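Local coordinates for PKS (Streptomyces albus, PDB 4OQJ), which probably catalyses carbon-carbon bond formation by decarboxylative condensation as a ketosynthase of the polyketide synthase that builds oxazolomycin, at residues A280-S292 / G304-V318. Sequence-based numbering, arbitrary orientation. Where two conformers were deposited one is given.
Sequences AVIKGTAVNNDGS and GQAAVVAEAQEIADV. With K (potassium ion), chain B.
Lys283 meets the helix end through its backbone and CB: its O takes a CA-H...O contact from Ala316 CA at 3.4 Å, and its CB lies 3.6 Å from Ala316 CB. Beyond CB the chain bends at chi2 and chi3 and carries NZ off to a salt bridge with Asp22. Gly284 then lets the backbones close in, its CA only 4.2 Å from that of Ala316, and CG2 of Ile315 fits against its CA. Thr285 turns its side chain from the helix, and OG1 is hydrogen-bonded to His201. At Ala286 the CB points into the helix, 3.5 Å from Ala312 N, with the CB of Ala312, CG2 of Val308 and the extended chain of Glu311 packed around it. Strand 280-289 belongs to a mixed sheet of the thiolase-type ketosynthase fold, between strands 23-31 and 441-448. Helix 302-316 lies on one face of it; its part 304-316 runs back at 142° to 280-289, with the axes 6.3 Å apart. Val287 N donates to water 1. In Asn288, CG lies between the backbone N and the carbonyl carbon (chi1 72°), which turns the amide to the helix: ND2 donates to Gly304 O at 3.0 Å, almost straight (173°), on a lone pair and within the amide plane, although this oxygen also accepts from Val308 N. Asn442 ND2 donates to Asn288 OD1, so both ends of the amide are held. Asp290 OD1 rests 3.4 Å from Gly304 CA and also accepts from Asn442, and its OD2 pairs with Lys294. Past Gly291, Ser292 O binds potassium at 2.8 Å, alongside Lys294 O and Tyr178 OH of the second subunit.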
loop_
_atom_site.group_PDB
_atom_site.type_symbol
_atom_site.label_atom_id
_atom_site.label_comp_id
_atom_site.label_asym_id
_atom_site.label_seq_id
_atom_site.Cartn_x
_atom_site.Cartn_y
_atom_site.Cartn_z
ATOM N N ALA A 280 -11.827 4.049 20.150
ATOM C CA ALA A 280 -12.948 3.641 19.305
ATOM C C ALA A 280 -12.603 2.287 18.705
ATOM O O ALA A 280 -11.450 1.853 18.805
ATOM C CB ALA A 280 -13.207 4.675 18.218
ATOM N N VAL A 281 -13.575 1.632 18.068
ATOM C CA VAL A 281 -13.362 0.326 17.443
ATOM C C VAL A 281 -13.699 0.391 15.947
ATOM O O VAL A 281 -14.767 0.826 15.562
ATOM C CB VAL A 281 -14.209 -0.770 18.111
ATOM C CG1 VAL A 281 -13.966 -2.124 17.463
ATOM C CG2 VAL A 281 -13.924 -0.827 19.610
ATOM N N ILE A 282 -12.753 -0.014 15.116
ATOM C CA ILE A 282 -12.979 -0.168 13.685
ATOM C C ILE A 282 -13.545 -1.563 13.463
ATOM O O ILE A 282 -12.909 -2.572 13.794
ATOM C CB ILE A 282 -11.688 0.053 12.899
ATOM C CG1 ILE A 282 -11.240 1.508 13.067
ATOM C CG2 ILE A 282 -11.886 -0.273 11.416
ATOM C CD1 ILE A 282 -9.862 1.789 12.540
ATOM N N LYS A 283 -14.777 -1.600 12.966
ATOM C CA LYS A 283 -15.521 -2.837 12.777
ATOM C C LYS A 283 -15.238 -3.425 11.413
ATOM O O LYS A 283 -15.319 -4.642 11.213
ATOM C CB LYS A 283 -17.024 -2.580 12.922
ATOM C CG LYS A 283 -17.433 -1.884 14.215
ATOM C CD LYS A 283 -17.423 -2.831 15.397
ATOM C CE LYS A 283 -18.560 -3.852 15.334
ATOM N NZ LYS A 283 -18.439 -4.848 16.436
ATOM N N GLY A 284 -14.914 -2.552 10.463
ATOM C CA GLY A 284 -14.668 -2.992 9.106
ATOM C C GLY A 284 -14.281 -1.844 8.193
ATOM O O GLY A 284 -14.514 -0.667 8.505
ATOM N N THR A 285 -13.666 -2.193 7.071
ATOM C CA THR A 285 -13.212 -1.217 6.087
ATOM C C THR A 285 -13.361 -1.814 4.704
ATOM O O THR A 285 -13.345 -3.031 4.555
ATOM C CB THR A 285 -11.736 -0.822 6.288
ATOM O OG1 THR A 285 -10.894 -1.947 5.987
ATOM C CG2 THR A 285 -11.459 -0.356 7.720
ATOM N N ALA A 286 -13.490 -0.960 3.695
ATOM C CA ALA A 286 -13.547 -1.422 2.319
ATOM C C ALA A 286 -12.911 -0.384 1.417
ATOM O O ALA A 286 -12.958 0.814 1.701
ATOM C CB ALA A 286 -14.984 -1.705 1.901
ATOM N N VAL A 287 -12.281 -0.870 0.351
ATOM C CA VAL A 287 -11.680 -0.031 -0.664
ATOM C C VAL A 287 -12.026 -0.612 -2.024
ATOM O O VAL A 287 -11.963 -1.828 -2.207
ATOM C CB VAL A 287 -10.141 0.054 -0.510
ATOM C CG1 VAL A 287 -9.516 0.864 -1.665
ATOM C CG2 VAL A 287 -9.774 0.635 0.829
ATOM N N ASN A 288 -12.400 0.247 -2.971
ATOM C CA ASN A 288 -12.605 -0.179 -4.333
ATOM C C ASN A 288 -12.153 0.932 -5.285
ATOM O O ASN A 288 -11.601 1.951 -4.847
ATOM C CB ASN A 288 -14.076 -0.582 -4.563
ATOM C CG ASN A 288 -15.030 0.604 -4.582
ATOM O OD1 ASN A 288 -14.609 1.748 -4.615
ATOM N ND2 ASN A 288 -16.337 0.324 -4.582
ATOM N N ASN A 289 -12.332 0.717 -6.577
ATOM C CA ASN A 289 -12.121 1.785 -7.551
ATOM C C ASN A 289 -13.309 1.833 -8.488
ATOM O O ASN A 289 -13.921 0.793 -8.790
ATOM C CB ASN A 289 -10.816 1.591 -8.328
ATOM C CG ASN A 289 -10.475 2.783 -9.207
ATOM O OD1 ASN A 289 -11.018 2.942 -10.314
ATOM N ND2 ASN A 289 -9.584 3.634 -8.719
ATOM N N ASP A 290 -13.629 3.034 -8.964
ATOM C CA ASP A 290 -14.732 3.229 -9.911
ATOM C C ASP A 290 -14.558 2.462 -11.216
ATOM O O ASP A 290 -15.542 2.096 -11.877
ATOM C CB ASP A 290 -14.883 4.711 -10.249
ATOM C CG ASP A 290 -15.311 5.538 -9.062
ATOM O OD1 ASP A 290 -15.926 4.969 -8.141
ATOM O OD2 ASP A 290 -15.028 6.751 -9.059
ATOM N N GLY A 291 -13.306 2.242 -11.612
ATOM C CA GLY A 291 -13.046 1.640 -12.900
ATOM C C GLY A 291 -13.409 2.628 -13.995
ATOM O O GLY A 291 -13.294 3.843 -13.796
ATOM N N SER A 292 -13.851 2.118 -15.137
ATOM C CA SER A 292 -13.996 2.932 -16.337
ATOM C C SER A 292 -15.370 3.578 -16.480
ATOM O O SER A 292 -15.528 4.524 -17.246
ATOM C CB SER A 292 -13.734 2.087 -17.594
ATOM O OG SER A 292 -12.374 1.670 -17.647
ATOM N N GLY A 304 -19.693 3.463 -7.586
ATOM C CA GLY A 304 -18.472 3.152 -6.869
ATOM C C GLY A 304 -18.604 3.474 -5.392
ATOM O O GLY A 304 -18.209 2.690 -4.525
ATOM N N GLN A 305 -19.153 4.643 -5.099
ATOM C CA GLN A 305 -19.381 5.054 -3.713
ATOM C C GLN A 305 -20.390 4.127 -3.019
ATOM O O GLN A 305 -20.145 3.638 -1.913
ATOM C CB GLN A 305 -19.887 6.493 -3.648
ATOM C CG GLN A 305 -18.904 7.569 -4.086
ATOM C CD GLN A 305 -19.516 8.970 -3.951
ATOM O OE1 GLN A 305 -20.396 9.193 -3.125
ATOM N NE2 GLN A 305 -19.069 9.898 -4.778
ATOM N N ALA A 306 -21.519 3.875 -3.668
ATOM C CA ALA A 306 -22.547 3.035 -3.054
ATOM C C ALA A 306 -21.966 1.657 -2.715
ATOM O O ALA A 306 -22.217 1.106 -1.642
ATOM C CB ALA A 306 -23.751 2.905 -3.985
ATOM N N ALA A 307 -21.178 1.104 -3.628
ATOM C CA ALA A 307 -20.608 -0.228 -3.422
ATOM C C ALA A 307 -19.641 -0.264 -2.246
ATOM O O ALA A 307 -19.657 -1.201 -1.451
ATOM C CB ALA A 307 -19.901 -0.707 -4.672
ATOM N N VAL A 308 -18.784 0.738 -2.111
ATOM C CA VAL A 308 -17.780 0.624 -1.059
ATOM C C VAL A 308 -18.451 0.787 0.319
ATOM O O VAL A 308 -18.042 0.152 1.294
ATOM C CB VAL A 308 -16.633 1.635 -1.250
ATOM C CG1 VAL A 308 -17.017 3.023 -0.736
ATOM C CG2 VAL A 308 -15.399 1.137 -0.550
ATOM N N VAL A 309 -19.517 1.579 0.395
ATOM C CA VAL A 309 -20.227 1.742 1.667
ATOM C C VAL A 309 -20.908 0.431 2.071
ATOM O O VAL A 309 -20.782 -0.040 3.210
ATOM C CB VAL A 309 -21.257 2.879 1.578
ATOM C CG1 VAL A 309 -22.174 2.923 2.820
ATOM C CG2 VAL A 309 -20.533 4.195 1.416
ATOM N N ALA A 310 -21.614 -0.173 1.124
ATOM C CA ALA A 310 -22.268 -1.447 1.375
ATOM C C ALA A 310 -21.239 -2.507 1.760
ATOM O O ALA A 310 -21.457 -3.277 2.691
ATOM C CB ALA A 310 -23.069 -1.885 0.137
ATOM N N GLU A 311 -20.112 -2.532 1.057
ATOM C CA GLU A 311 -19.068 -3.535 1.278
ATOM C C GLU A 311 -18.489 -3.405 2.675
ATOM O O GLU A 311 -18.230 -4.393 3.354
ATOM C CB GLU A 311 -17.939 -3.404 0.239
ATOM C CG GLU A 311 -16.892 -4.514 0.333
ATOM C CD GLU A 311 -15.728 -4.371 -0.654
ATOM O OE1 GLU A 311 -15.833 -3.616 -1.641
ATOM O OE2 GLU A 311 -14.699 -5.032 -0.441
ATOM N N ALA A 312 -18.283 -2.173 3.113
ATOM C CA ALA A 312 -17.748 -1.941 4.464
ATOM C C ALA A 312 -18.728 -2.422 5.539
ATOM O O ALA A 312 -18.328 -3.068 6.513
ATOM C CB ALA A 312 -17.434 -0.467 4.659
ATOM N N GLN A 313 -20.012 -2.122 5.364
ATOM C CA GLN A 313 -21.014 -2.549 6.329
ATOM C C GLN A 313 -21.114 -4.075 6.383
ATOM O O GLN A 313 -21.247 -4.657 7.462
ATOM C CB GLN A 313 -22.382 -1.946 5.994
ATOM C CG GLN A 313 -22.449 -0.460 6.219
ATOM C CD GLN A 313 -23.795 0.131 5.852
ATOM O OE1 GLN A 313 -24.662 -0.554 5.317
ATOM N NE2 GLN A 313 -23.973 1.410 6.139
ATOM N N GLU A 314 -21.048 -4.720 5.225
ATOM C CA GLU A 314 -21.147 -6.176 5.166
ATOM C C GLU A 314 -19.975 -6.798 5.895
ATOM O O GLU A 314 -20.137 -7.734 6.663
ATOM C CB GLU A 314 -21.183 -6.674 3.715
ATOM C CG GLU A 314 -22.481 -6.408 2.988
ATOM C CD GLU A 314 -23.668 -7.137 3.604
ATOM O OE1 GLU A 314 -23.461 -8.147 4.319
ATOM O OE2 GLU A 314 -24.811 -6.689 3.374
ATOM N N ILE A 315 -18.787 -6.262 5.649
ATOM C CA ILE A 315 -17.568 -6.775 6.260
ATOM C C ILE A 315 -17.610 -6.589 7.775
ATOM O O ILE A 315 -17.150 -7.441 8.542
ATOM C CB ILE A 315 -16.321 -6.060 5.646
ATOM C CG1 ILE A 315 -15.703 -6.929 4.557
ATOM C CG2 ILE A 315 -15.283 -5.707 6.703
ATOM C CD1 ILE A 315 -14.965 -8.144 5.081
ATOM N N ALA A 316 -18.143 -5.453 8.202
ATOM C CA ALA A 316 -18.256 -5.141 9.620
ATOM C C ALA A 316 -19.374 -5.922 10.301
ATOM O O ALA A 316 -19.474 -5.907 11.524
ATOM C CB ALA A 316 -18.501 -3.644 9.811
ATOM N N ASP A 317 -20.221 -6.571 9.508
ATOM C CA ASP A 317 -21.448 -7.222 10.000
ATOM C C ASP A 317 -22.318 -6.209 10.747
ATOM O O ASP A 317 -22.848 -6.478 11.828
ATOM C CB ASP A 317 -21.132 -8.422 10.900
ATOM C CG ASP A 317 -22.359 -9.308 11.152
ATOM O OD1 ASP A 317 -23.299 -9.295 10.322
ATOM O OD2 ASP A 317 -22.386 -10.018 12.180
ATOM N N VAL A 318 -22.459 -5.040 10.136
ATOM C CA VAL A 318 -23.194 -3.925 10.706
ATOM C C VAL A 318 -24.334 -3.569 9.757
ATOM O O VAL A 318 -24.104 -3.264 8.587
ATOM C CB VAL A 318 -22.243 -2.721 10.936
ATOM C CG1 VAL A 318 -22.988 -1.415 11.089
ATOM C CG2 VAL A 318 -21.352 -2.984 12.152
HETATM K K K B . -14.717 6.390 -19.128
HETATM O O HOH W 1 -12.610 -4.005 0.357
HETATM O O HOH W 2 -15.031 9.068 -20.822
HETATM O O HOH W 3 -12.005 5.060 -19.171
HETATM O O HOH W 4 -15.112 4.384 -21.144
HETATM O O HOH W 5 -17.652 5.504 -19.874
#